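Local coordinates for protein acetyl-CoA acetyltransferase (Mycobacterium smegmatis, PDB 4EGV) that is a monomeric thiolase-like protein of the thiolase superfamily with an additional C-terminal domain, and probably has acyltransferase activity, at residues A[443-448]-A[474-479]; A[231-236]-A[388-393]; A[346-351]-A[410-415]. All coordinates share one frame; numbering follows the deposited sequence.

Interaction 1. Residues A[443-448]-A[474-479]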
ATOM      1  N   PRO A 443     -13.516  12.073 -17.416  1.00 66.28           N
ATOM      2  CA  PRO A 443     -12.688  13.108 -18.057  1.00 66.07           C
ATOM      3  C   PRO A 443     -11.380  13.329 -17.297  1.00 65.52           C
ATOM      4  O   PRO A 443     -11.351  13.229 -16.069  1.00 64.91           O
ATOM      5  CB  PRO A 443     -13.576  14.371 -18.011  1.00 66.09           C
ATOM      6  CG  PRO A 443     -14.938  13.891 -17.718  1.00 66.06           C
ATOM      7  CD  PRO A 443     -14.832  12.594 -16.996  1.00 66.05           C
ATOM      8  N   LYS A 444     -10.314  13.607 -18.038  1.00 65.20           N
ATOM      9  CA  LYS A 444      -9.013  13.888 -17.453  1.00 64.96           C
ATOM     10  C   LYS A 444      -8.802  15.398 -17.431  1.00 64.26           C
ATOM     11  O   LYS A 444      -9.152  16.069 -18.392  1.00 63.99           O
ATOM     12  CB  LYS A 444      -7.915  13.181 -18.256  1.00 65.12           C
ATOM     13  CG  LYS A 444      -8.100  11.653 -18.361  1.00 66.84           C
ATOM     14  CD  LYS A 444      -6.902  10.984 -19.043  1.00 70.02           C
ATOM     15  CE  LYS A 444      -7.042  10.870 -20.579  1.00 70.74           C
ATOM     16  NZ  LYS A 444      -7.261   9.442 -20.950  1.00 69.09           N
ATOM     17  N   VAL A 445      -8.264  15.923 -16.327  1.00 63.60           N
ATOM     18  CA  VAL A 445      -7.871  17.343 -16.198  1.00 62.58           C
ATOM     19  C   VAL A 445      -6.711  17.639 -17.159  1.00 62.23           C
ATOM     20  O   VAL A 445      -5.823  16.800 -17.345  1.00 61.88           O
ATOM     21  CB  VAL A 445      -7.491  17.702 -14.732  1.00 62.40           C
ATOM     22  CG1 VAL A 445      -7.015  19.125 -14.601  1.00 62.28           C
ATOM     23  CG2 VAL A 445      -8.627  17.452 -13.787  1.00 61.74           C
ATOM     24  N   ALA A 446      -6.753  18.812 -17.792  1.00 61.96           N
ATOM     25  CA  ALA A 446      -5.803  19.171 -18.848  1.00 61.88           C
ATOM     26  C   ALA A 446      -4.501  19.717 -18.261  1.00 61.62           C
ATOM     27  O   ALA A 446      -4.515  20.352 -17.221  1.00 61.38           O
ATOM     28  CB  ALA A 446      -6.431  20.167 -19.826  1.00 61.81           C
ATOM     29  N   ILE A 447      -3.383  19.436 -18.923  1.00 61.52           N
ATOM     30  CA  ILE A 447      -2.046  19.843 -18.468  1.00 61.52           C
ATOM     31  C   ILE A 447      -1.400  20.769 -19.526  1.00 61.76           C
ATOM     32  O   ILE A 447      -1.444  20.491 -20.729  1.00 61.23           O
ATOM     33  CB  ILE A 447      -1.103  18.602 -18.198  1.00 61.34           C
ATOM     34  CG1 ILE A 447      -1.793  17.557 -17.312  1.00 60.97           C
ATOM     35  CG2 ILE A 447       0.216  19.038 -17.564  1.00 60.63           C
ATOM     36  CD1 ILE A 447      -1.469  16.128 -17.676  1.00 60.24           C
ATOM     37  N   THR A 448      -0.843  21.884 -19.072  1.00 62.11           N
ATOM     38  CA  THR A 448       0.008  22.702 -19.909  1.00 62.74           C
ATOM     39  C   THR A 448       1.419  22.503 -19.385  1.00 63.40           C
ATOM     40  O   THR A 448       1.753  23.002 -18.307  1.00 63.41           O
ATOM     41  CB  THR A 448      -0.357  24.206 -19.816  1.00 62.79           C
ATOM     42  OG1 THR A 448      -1.784  24.361 -19.811  1.00 62.05           O
ATOM     43  CG2 THR A 448       0.257  25.006 -20.984  1.00 62.22           C
ATOM     44  N   ILE A 474       1.898  22.304  -7.627  1.00 44.14           N
ATOM     45  CA  ILE A 474       0.954  22.080  -8.713  1.00 44.80           C
ATOM     46  C   ILE A 474       0.005  23.259  -8.719  1.00 45.79           C
ATOM     47  O   ILE A 474      -0.605  23.573  -7.710  1.00 45.11           O
ATOM     48  CB  ILE A 474       0.166  20.780  -8.547  1.00 44.80           C
ATOM     49  CG1 ILE A 474       1.069  19.555  -8.701  1.00 43.23           C
ATOM     50  CG2 ILE A 474      -0.974  20.707  -9.555  1.00 44.45           C
ATOM     51  CD1 ILE A 474       0.542  18.334  -8.043  1.00 38.84           C
ATOM     52  N   GLY A 475      -0.138  23.859  -9.874  1.00 47.32           N
ATOM     53  CA  GLY A 475      -0.983  25.012 -10.037  1.00 50.20           C
ATOM     54  C   GLY A 475      -2.064  24.907 -11.068  1.00 51.97           C
ATOM     55  O   GLY A 475      -2.185  23.951 -11.760  1.00 51.87           O
ATOM     56  N   ARG A 476      -2.868  25.930 -11.139  1.00 54.26           N
ATOM     57  CA  ARG A 476      -3.970  25.972 -12.043  1.00 56.41           C
ATOM     58  C   ARG A 476      -3.749  27.230 -12.790  1.00 57.96           C
ATOM     59  O   ARG A 476      -3.257  28.168 -12.237  1.00 58.71           O
ATOM     60  CB  ARG A 476      -5.224  26.203 -11.244  1.00 56.36           C
ATOM     61  CG  ARG A 476      -6.146  25.078 -11.053  1.00 56.34           C
ATOM     62  CD  ARG A 476      -6.027  23.971 -12.019  1.00 55.43           C
ATOM     63  NE  ARG A 476      -6.679  22.847 -11.400  1.00 56.04           N
ATOM     64  CZ  ARG A 476      -7.747  22.248 -11.868  1.00 55.71           C
ATOM     65  NH1 ARG A 476      -8.261  22.614 -13.013  1.00 56.34           N
ATOM     66  NH2 ARG A 476      -8.288  21.282 -11.195  1.00 53.42           N
ATOM     67  N   LEU A 477      -4.170  27.316 -14.029  1.00 59.33           N
ATOM     68  CA  LEU A 477      -4.237  28.627 -14.648  1.00 60.82           C
ATOM     69  C   LEU A 477      -5.646  29.226 -14.694  1.00 62.01           C
ATOM     70  O   LEU A 477      -6.556  28.768 -14.033  1.00 62.05           O
ATOM     71  CB  LEU A 477      -3.662  28.583 -16.034  1.00 60.02           C
ATOM     72  CG  LEU A 477      -2.190  28.326 -16.044  1.00 59.40           C
ATOM     73  CD1 LEU A 477      -1.842  27.895 -17.387  1.00 58.68           C
ATOM     74  CD2 LEU A 477      -1.489  29.565 -15.706  1.00 59.03           C
ATOM     75  N   ASP A 478      -5.805  30.261 -15.501  1.00 63.26           N
ATOM     76  CA  ASP A 478      -7.099  30.819 -15.779  1.00 63.97           C
ATOM     77  C   ASP A 478      -7.834  29.840 -16.683  1.00 63.46           C
ATOM     78  O   ASP A 478      -8.957  29.489 -16.444  1.00 63.17           O
ATOM     79  CB  ASP A 478      -6.925  32.158 -16.462  1.00 64.80           C
ATOM     80  CG  ASP A 478      -6.297  33.197 -15.567  1.00 66.94           C
ATOM     81  OD1 ASP A 478      -6.538  33.166 -14.365  1.00 67.68           O
ATOM     82  OD2 ASP A 478      -5.574  34.067 -16.073  1.00 68.68           O
ATOM     83  N   ASP A 479      -7.166  29.396 -17.723  1.00 62.65           N
ATOM     84  CA  ASP A 479      -7.623  28.310 -18.589  1.00 61.80           C
ATOM     85  C   ASP A 479      -8.166  27.063 -17.820  1.00 61.49           C
ATOM     86  O   ASP A 479      -8.917  26.268 -18.366  1.00 61.27           O
ATOM     87  CB  ASP A 479      -6.367  27.957 -19.424  1.00 62.03           C
ATOM     88  CG  ASP A 479      -6.649  27.275 -20.774  1.00 62.30           C
ATOM     89  OD1 ASP A 479      -7.790  27.187 -21.279  1.00 62.12           O
ATOM     90  OD2 ASP A 479      -5.650  26.825 -21.361  1.00 61.49           O
TER

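Interaction 2. Residues A[231-236]-A[388-393]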
ATOM      1  N   ASN A 231       4.066  -6.197  18.181  1.00 47.03           N
ATOM      2  CA  ASN A 231       4.296  -7.172  17.139  1.00 46.67           C
ATOM      3  C   ASN A 231       5.774  -7.602  17.166  1.00 46.49           C
ATOM      4  O   ASN A 231       6.656  -6.774  16.965  1.00 46.29           O
ATOM      5  CB  ASN A 231       3.883  -6.567  15.792  1.00 46.56           C
ATOM      6  CG  ASN A 231       3.953  -7.557  14.629  1.00 45.70           C
ATOM      7  OD1 ASN A 231       4.531  -8.616  14.725  1.00 45.06           O
ATOM      8  ND2 ASN A 231       3.357  -7.187  13.524  1.00 43.87           N
ATOM      9  N   PRO A 232       6.045  -8.900  17.451  1.00 46.41           N
ATOM     10  CA  PRO A 232       7.440  -9.411  17.476  1.00 46.13           C
ATOM     11  C   PRO A 232       8.161  -9.290  16.116  1.00 45.79           C
ATOM     12  O   PRO A 232       9.368  -9.159  16.054  1.00 45.13           O
ATOM     13  CB  PRO A 232       7.286 -10.881  17.867  1.00 46.18           C
ATOM     14  CG  PRO A 232       5.819 -11.086  18.232  1.00 46.34           C
ATOM     15  CD  PRO A 232       5.039  -9.957  17.708  1.00 46.08           C
ATOM     16  N   TYR A 233       7.404  -9.304  15.037  1.00 45.93           N
ATOM     17  CA  TYR A 233       7.963  -9.225  13.723  1.00 46.56           C
ATOM     18  C   TYR A 233       8.387  -7.831  13.351  1.00 47.89           C
ATOM     19  O   TYR A 233       9.053  -7.654  12.351  1.00 47.76           O
ATOM     20  CB  TYR A 233       6.977  -9.761  12.711  1.00 45.80           C
ATOM     21  CG  TYR A 233       6.822 -11.253  12.760  1.00 44.42           C
ATOM     22  CD1 TYR A 233       7.851 -12.093  12.334  1.00 41.62           C
ATOM     23  CD2 TYR A 233       5.641 -11.841  13.217  1.00 43.21           C
ATOM     24  CE1 TYR A 233       7.716 -13.453  12.359  1.00 39.90           C
ATOM     25  CE2 TYR A 233       5.501 -13.237  13.236  1.00 40.82           C
ATOM     26  CZ  TYR A 233       6.555 -14.013  12.803  1.00 39.65           C
ATOM     27  OH  TYR A 233       6.488 -15.344  12.813  1.00 36.22           O
ATOM     28  N   SER A 234       8.005  -6.845  14.162  1.00 50.16           N
ATOM     29  CA  SER A 234       8.476  -5.467  13.990  1.00 51.98           C
ATOM     30  C   SER A 234       9.967  -5.369  14.239  1.00 53.98           C
ATOM     31  O   SER A 234      10.503  -5.957  15.176  1.00 53.91           O
ATOM     32  CB  SER A 234       7.794  -4.524  14.941  1.00 51.22           C
ATOM     33  OG  SER A 234       6.459  -4.381  14.606  1.00 50.63           O
ATOM     34  N   SER A 235      10.638  -4.605  13.399  1.00 56.21           N
ATOM     35  CA  SER A 235      12.044  -4.449  13.565  1.00 58.34           C
ATOM     36  C   SER A 235      12.253  -3.144  14.298  1.00 59.42           C
ATOM     37  O   SER A 235      11.752  -2.096  13.849  1.00 59.45           O
ATOM     38  CB  SER A 235      12.729  -4.443  12.209  1.00 58.56           C
ATOM     39  OG  SER A 235      14.115  -4.216  12.364  1.00 59.29           O
ATOM     40  N   ALA A 236      12.963  -3.240  15.431  1.00 60.48           N
ATOM     41  CA  ALA A 236      13.272  -2.113  16.318  1.00 61.72           C
ATOM     42  C   ALA A 236      12.175  -1.008  16.416  1.00 62.18           C
ATOM     43  O   ALA A 236      12.401   0.115  15.978  1.00 62.14           O
ATOM     44  CB  ALA A 236      14.652  -1.517  15.948  1.00 61.97           C
ATOM     45  N   ILE A 388      -1.461  -9.898   5.034  1.00 25.35           N
ATOM     46  CA  ILE A 388      -2.139 -11.129   4.693  1.00 25.89           C
ATOM     47  C   ILE A 388      -1.854 -12.252   5.688  1.00 26.94           C
ATOM     48  O   ILE A 388      -2.768 -12.977   6.098  1.00 27.17           O
ATOM     49  CB  ILE A 388      -1.843 -11.570   3.245  1.00 25.48           C
ATOM     50  CG1 ILE A 388      -2.283 -10.473   2.281  1.00 25.71           C
ATOM     51  CG2 ILE A 388      -2.522 -12.870   2.909  1.00 22.50           C
ATOM     52  CD1 ILE A 388      -1.892 -10.658   0.812  1.00 23.49           C
ATOM     53  N   ALA A 389      -0.598 -12.415   6.067  1.00 27.79           N
ATOM     54  CA  ALA A 389      -0.260 -13.433   7.036  1.00 28.91           C
ATOM     55  C   ALA A 389      -0.971 -13.174   8.374  1.00 29.75           C
ATOM     56  O   ALA A 389      -1.564 -14.075   8.909  1.00 29.58           O
ATOM     57  CB  ALA A 389       1.235 -13.591   7.192  1.00 28.05           C
ATOM     58  N   GLU A 390      -0.953 -11.945   8.866  1.00 31.05           N
ATOM     59  CA  GLU A 390      -1.619 -11.606  10.115  1.00 33.09           C
ATOM     60  C   GLU A 390      -3.143 -11.773  10.047  1.00 33.20           C
ATOM     61  O   GLU A 390      -3.747 -12.258  11.008  1.00 32.44           O
ATOM     62  CB  GLU A 390      -1.285 -10.188  10.607  1.00 33.44           C
ATOM     63  CG  GLU A 390       0.069  -9.971  11.214  1.00 37.62           C
ATOM     64  CD  GLU A 390       0.537 -11.031  12.220  1.00 43.17           C
ATOM     65  OE1 GLU A 390      -0.291 -11.801  12.779  1.00 45.28           O
ATOM     66  OE2 GLU A 390       1.776 -11.081  12.453  1.00 43.27           O
ATOM     67  N   ALA A 391      -3.733 -11.345   8.926  1.00 33.62           N
ATOM     68  CA  ALA A 391      -5.143 -11.588   8.595  1.00 33.71           C
ATOM     69  C   ALA A 391      -5.521 -13.026   8.661  1.00 34.05           C
ATOM     70  O   ALA A 391      -6.499 -13.352   9.281  1.00 33.76           O
ATOM     71  CB  ALA A 391      -5.492 -11.053   7.240  1.00 33.30           C
ATOM     72  N   VAL A 392      -4.746 -13.879   8.008  1.00 35.13           N
ATOM     73  CA  VAL A 392      -4.984 -15.327   7.987  1.00 36.13           C
ATOM     74  C   VAL A 392      -4.902 -15.986   9.365  1.00 37.53           C
ATOM     75  O   VAL A 392      -5.710 -16.802   9.656  1.00 37.58           O
ATOM     76  CB  VAL A 392      -4.034 -16.053   6.978  1.00 36.08           C
ATOM     77  CG1 VAL A 392      -3.856 -17.482   7.330  1.00 34.57           C
ATOM     78  CG2 VAL A 392      -4.531 -15.931   5.556  1.00 34.42           C
ATOM     79  N   ASN A 393      -3.936 -15.615  10.191  1.00 39.32           N
ATOM     80  CA  ASN A 393      -3.835 -16.063  11.586  1.00 41.54           C
ATOM     81  C   ASN A 393      -4.976 -15.621  12.477  1.00 42.76           C
ATOM     82  O   ASN A 393      -5.451 -16.396  13.294  1.00 42.78           O
ATOM     83  CB  ASN A 393      -2.529 -15.556  12.271  1.00 42.07           C
ATOM     84  CG  ASN A 393      -1.266 -16.273  11.787  1.00 42.16           C
ATOM     85  OD1 ASN A 393      -1.271 -17.473  11.531  1.00 40.57           O
ATOM     86  ND2 ASN A 393      -0.192 -15.522  11.646  1.00 41.41           N
TER

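Interaction 3. Residues A[346-351]-A[410-415]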
ATOM      1  N   PHE A 346       2.346   6.363   4.248  1.00 42.92           N
ATOM      2  CA  PHE A 346       1.977   7.717   4.619  1.00 41.71           C
ATOM      3  C   PHE A 346       0.510   7.727   5.053  1.00 40.53           C
ATOM      4  O   PHE A 346      -0.232   6.817   4.791  1.00 40.03           O
ATOM      5  CB  PHE A 346       2.213   8.625   3.408  1.00 42.06           C
ATOM      6  CG  PHE A 346       3.633   8.570   2.883  1.00 42.61           C
ATOM      7  CD1 PHE A 346       4.619   9.388   3.450  1.00 42.24           C
ATOM      8  CD2 PHE A 346       3.993   7.684   1.872  1.00 42.79           C
ATOM      9  CE1 PHE A 346       5.936   9.331   3.007  1.00 41.82           C
ATOM     10  CE2 PHE A 346       5.296   7.615   1.422  1.00 41.46           C
ATOM     11  CZ  PHE A 346       6.277   8.434   1.983  1.00 42.23           C
ATOM     12  N   PRO A 347       0.098   8.748   5.767  1.00 39.92           N
ATOM     13  CA  PRO A 347      -1.270   8.857   6.200  1.00 39.40           C
ATOM     14  C   PRO A 347      -2.329   8.866   5.085  1.00 38.50           C
ATOM     15  O   PRO A 347      -3.404   8.299   5.251  1.00 38.25           O
ATOM     16  CB  PRO A 347      -1.274  10.196   6.929  1.00 39.35           C
ATOM     17  CG  PRO A 347       0.032  10.308   7.455  1.00 39.53           C
ATOM     18  CD  PRO A 347       0.933   9.753   6.429  1.00 40.44           C
ATOM     19  N   PHE A 348      -2.022   9.504   3.970  1.00 37.67           N
ATOM     20  CA  PHE A 348      -2.964   9.686   2.910  1.00 37.22           C
ATOM     21  C   PHE A 348      -3.767   8.443   2.470  1.00 37.10           C
ATOM     22  O   PHE A 348      -4.991   8.506   2.404  1.00 37.41           O
ATOM     23  CB  PHE A 348      -2.315  10.392   1.716  1.00 37.08           C
ATOM     24  CG  PHE A 348      -3.231  10.521   0.564  1.00 37.92           C
ATOM     25  CD1 PHE A 348      -4.154  11.601   0.479  1.00 39.12           C
ATOM     26  CD2 PHE A 348      -3.274   9.512  -0.417  1.00 38.01           C
ATOM     27  CE1 PHE A 348      -5.088  11.697  -0.601  1.00 39.36           C
ATOM     28  CE2 PHE A 348      -4.206   9.586  -1.523  1.00 38.25           C
ATOM     29  CZ  PHE A 348      -5.116  10.688  -1.610  1.00 38.35           C
ATOM     30  N   PRO A 349      -3.103   7.318   2.140  1.00 36.90           N
ATOM     31  CA  PRO A 349      -3.868   6.199   1.590  1.00 36.60           C
ATOM     32  C   PRO A 349      -4.752   5.518   2.616  1.00 36.50           C
ATOM     33  O   PRO A 349      -5.634   4.739   2.237  1.00 36.02           O
ATOM     34  CB  PRO A 349      -2.784   5.239   1.065  1.00 36.35           C
ATOM     35  CG  PRO A 349      -1.601   5.615   1.733  1.00 36.86           C
ATOM     36  CD  PRO A 349      -1.661   7.045   2.107  1.00 36.77           C
ATOM     37  N   VAL A 350      -4.504   5.808   3.894  1.00 36.57           N
ATOM     38  CA  VAL A 350      -5.356   5.348   4.976  1.00 37.44           C
ATOM     39  C   VAL A 350      -6.520   6.282   5.117  1.00 37.78           C
ATOM     40  O   VAL A 350      -7.646   5.851   5.046  1.00 37.74           O
ATOM     41  CB  VAL A 350      -4.629   5.212   6.327  1.00 37.39           C
ATOM     42  CG1 VAL A 350      -5.595   4.737   7.383  1.00 37.06           C
ATOM     43  CG2 VAL A 350      -3.475   4.251   6.227  1.00 37.09           C
ATOM     44  N   PHE A 351      -6.239   7.564   5.292  1.00 38.79           N
ATOM     45  CA  PHE A 351      -7.262   8.611   5.289  1.00 40.20           C
ATOM     46  C   PHE A 351      -8.268   8.417   4.171  1.00 41.03           C
ATOM     47  O   PHE A 351      -9.458   8.488   4.379  1.00 40.59           O
ATOM     48  CB  PHE A 351      -6.620   9.986   5.104  1.00 40.11           C
ATOM     49  CG  PHE A 351      -6.118  10.601   6.367  1.00 40.19           C
ATOM     50  CD1 PHE A 351      -6.809  10.441   7.565  1.00 40.40           C
ATOM     51  CD2 PHE A 351      -4.973  11.381   6.360  1.00 39.44           C
ATOM     52  CE1 PHE A 351      -6.350  11.022   8.732  1.00 40.13           C
ATOM     53  CE2 PHE A 351      -4.516  11.967   7.511  1.00 40.11           C
ATOM     54  CZ  PHE A 351      -5.211  11.789   8.699  1.00 40.49           C
ATOM     55  N   GLY A 410       1.915   2.502  -5.605  1.00 32.32           N
ATOM     56  CA  GLY A 410       2.580   3.605  -6.293  1.00 33.79           C
ATOM     57  C   GLY A 410       2.466   4.964  -5.681  1.00 34.71           C
ATOM     58  O   GLY A 410       2.780   5.131  -4.573  1.00 34.65           O
ATOM     59  N   ILE A 411       1.977   5.931  -6.410  1.00 35.75           N
ATOM     60  CA  ILE A 411       1.578   7.199  -5.819  1.00 37.07           C
ATOM     61  C   ILE A 411       0.082   7.232  -5.595  1.00 36.84           C
ATOM     62  O   ILE A 411      -0.579   7.945  -6.274  1.00 37.03           O
ATOM     63  CB  ILE A 411       1.950   8.399  -6.730  1.00 37.52           C
ATOM     64  CG1 ILE A 411       3.410   8.332  -7.146  1.00 38.39           C
ATOM     65  CG2 ILE A 411       1.715   9.700  -6.045  1.00 37.02           C
ATOM     66  CD1 ILE A 411       4.406   8.259  -5.995  1.00 38.69           C
ATOM     67  N   ALA A 412      -0.435   6.465  -4.643  1.00 36.69           N
ATOM     68  CA  ALA A 412      -1.856   6.041  -4.630  1.00 36.66           C
ATOM     69  C   ALA A 412      -2.349   5.555  -5.998  1.00 36.46           C
ATOM     70  O   ALA A 412      -3.509   5.748  -6.307  1.00 36.78           O
ATOM     71  CB  ALA A 412      -2.766   7.135  -4.092  1.00 36.35           C
ATOM     72  N   SER A 413      -1.464   4.948  -6.804  1.00 36.06           N
ATOM     73  CA  SER A 413      -1.761   4.612  -8.220  1.00 35.61           C
ATOM     74  C   SER A 413      -2.557   3.322  -8.326  1.00 34.63           C
ATOM     75  O   SER A 413      -3.321   3.143  -9.231  1.00 34.26           O
ATOM     76  CB  SER A 413      -0.487   4.476  -9.078  1.00 35.90           C
ATOM     77  OG  SER A 413       0.317   5.609  -9.039  1.00 36.28           O
ATOM     78  N   LYS A 414      -2.330   2.423  -7.384  1.00 33.74           N
ATOM     79  CA  LYS A 414      -2.825   1.069  -7.438  1.00 32.59           C
ATOM     80  C   LYS A 414      -3.316   0.619  -6.062  1.00 31.63           C
ATOM     81  O   LYS A 414      -2.685   0.882  -5.040  1.00 31.27           O
ATOM     82  CB  LYS A 414      -1.725   0.128  -7.928  1.00 32.56           C
ATOM     83  CG  LYS A 414      -1.678  -0.067  -9.401  1.00 33.76           C
ATOM     84  CD  LYS A 414      -0.360  -0.693  -9.765  1.00 36.83           C
ATOM     85  CE  LYS A 414      -0.208  -0.914 -11.276  1.00 37.86           C
ATOM     86  NZ  LYS A 414       0.759  -2.036 -11.574  1.00 36.17           N
ATOM     87  N   TYR A 415      -4.456  -0.067  -6.064  1.00 30.22           N
ATOM     88  CA  TYR A 415      -5.024  -0.620  -4.859  1.00 28.57           C
ATOM     89  C   TYR A 415      -5.671  -1.993  -5.067  1.00 27.44           C
ATOM     90  O   TYR A 415      -6.422  -2.222  -5.996  1.00 25.97           O
ATOM     91  CB  TYR A 415      -6.000   0.363  -4.275  1.00 28.60           C
ATOM     92  CG  TYR A 415      -6.014   0.333  -2.798  1.00 27.64           C
ATOM     93  CD1 TYR A 415      -5.074   1.064  -2.073  1.00 27.32           C
ATOM     94  CD2 TYR A 415      -6.994  -0.394  -2.110  1.00 27.47           C
ATOM     95  CE1 TYR A 415      -5.085   1.090  -0.666  1.00 29.11           C
ATOM     96  CE2 TYR A 415      -7.028  -0.386  -0.708  1.00 30.57           C
ATOM     97  CZ  TYR A 415      -6.058   0.366   0.016  1.00 29.47           C
ATOM     98  OH  TYR A 415      -6.079   0.373   1.392  1.00 27.86           O
TER

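Interaction 1. Residues A[443-448]-A[474-479]
With CG1 of V445 anti to the backbone N (chi1 177°) and R476 sharply bent at chi2 (-21°), a methyl group and a guanidinium group are brought together. The CB of R476 leaves the strand away from 443-448, and the bend turns the chain back so that the guanidinium reaches V445. There V445 CG1 lies over one face of the planar group, 4.0 Å from R476 NH1. The two side chains cross at about a right angle. The polar atoms of the arginine have other partners: NE forms a salt bridge with E458, and NH1 makes a weak hydrogen bond to the carbonyl oxygen of G480. R476 lies on strand 470-476 of the five-stranded antiparallel sheet in the additional C-terminal domain, assigned to the OB clan, and E458 belongs to the adjoining strand 453-463. Segment 443-448 has no regular strand geometry, yet A446 and T448 both form backbone hydrogen bonds with R482 on the outermost strand 482-487. Further along, T448 meets L477 in a looser van der Waals approach of the hydroxyl to a leucine methyl, OG1 lying 4.3 Å from L477 CD1. That hydroxyl has its polar partner in S481 OG. V445 is hydrogen-bonded through its backbone to E309, in the loop between strand 294-303 and helix 317-330.

Interaction 2. Residues A[231-236]-A[388-393]
E390 reaches out from helix 383-397 to Y233 and N231, its OE2 serving both approaches. OE2 stands 4.0 Å from Y233 CD2, with the carboxylate and ring planes 50° apart, and 4.3 Å from N231 ND2. The second separation is too long for a hydrogen bond, so any attraction between amide and carboxylate would be electrostatic and slight; ND2 is instead bonded to the carbonyl oxygen of T370. A bend in the glutamate chain at chi2 (-45°) contributes to placing the carboxylate beside both residues. L369 and T370 also touch E390, and Q27 of strand 20-29 touches both E390 and Y233.

The next shell fixes the loop side. N231 OD1 accepts the backbone N-H of Y233 (N to OD1 3.0 Å), the donor lying 43° above the carbonyl plane of the amide. The backbone carbonyl of the same residue accepts S234 N, with N231 O and S234 N 3.1 Å apart. The asparagine amide is thus held at both ends, by Y233 N and by T370 O. S234 OG bonds back to A228 O near the end of helix 210-230, Y233 O accepts a hydrogen bond from T29 OG1, and F376 packs against N231, Y233 and S234. On the helix side, A389 and V392 rest on V25 while I388 and A391 rest on V405, which seats the helix on strands of the mixed sheet. The loop is therefore an Asx turn combined with a type I beta turn, set against a helix of the beta-alpha-beta crossover that joins the parallel strands 337-342 and 402-409 of the thiolase fold.

Interaction 3. Residues A[346-351]-A[410-415]
P347 O accepts two backbone N-H groups, from F351 (N to O 2.9 Å) and weakly from V350, within the helical turn that carries F348 and P349 toward A412 and Y415. In F348 the ring carbon CG is anti to the backbone N (chi1 176°), which directs the ring across to the 410-415 loop. F348 CE2 meets A412 CB at 3.8 Å, and the methyl approaches at the ring edge, near its plane, so this is apolar edge packing and not a CH-pi contact over the face. The two backbones are closest at P349 and A412, whose CA atoms are 6.5 Å apart. P349 also faces Y415, but the distance from P349 O to Y415 OH, 4.5 Å, is too long for a hydrogen bond.

A412 adopts positive backbone angles (45° and 32°) in a turn where I411 N donates to S413 OG, N to OG 3.1 Å. Y195 OH bonds to A412 N and its ring stacks on F346, so helix 191-206 contacts both segments. This buried contact joins the first turn of helix 348-357, which follows strand 337-342, to the connection between 402-409 and 414-421 and the start of the latter. These probably correspond in position to the NEAF and CxG loops that line the active site of thiolases.

Overall arrangement
From the N terminus, segment 231-236 follows helix 210-230 and meets helix 383-397, 152 residues on, to close interaction 2. Segment 346-351 opens inside that span, and its partner 410-415 comes only after it, so interactions 2 and 3 cross along the chain; their centres are about 21 Å apart. Interaction 1 comes afterwards in series, closing the shorter loop that contains strand 453-463 and most of strand 470-476. Interaction 2 ties a loop to a helix of the thiolase body, interaction 3 joins the start of helix 348-357 to the turn leading into strand 414-421, near the chain's centre, and interaction 1 belongs to the additional C-terminal domain. Interactions 1 and 2 lie on opposite sides of that centre, about 43 Å apart between centres.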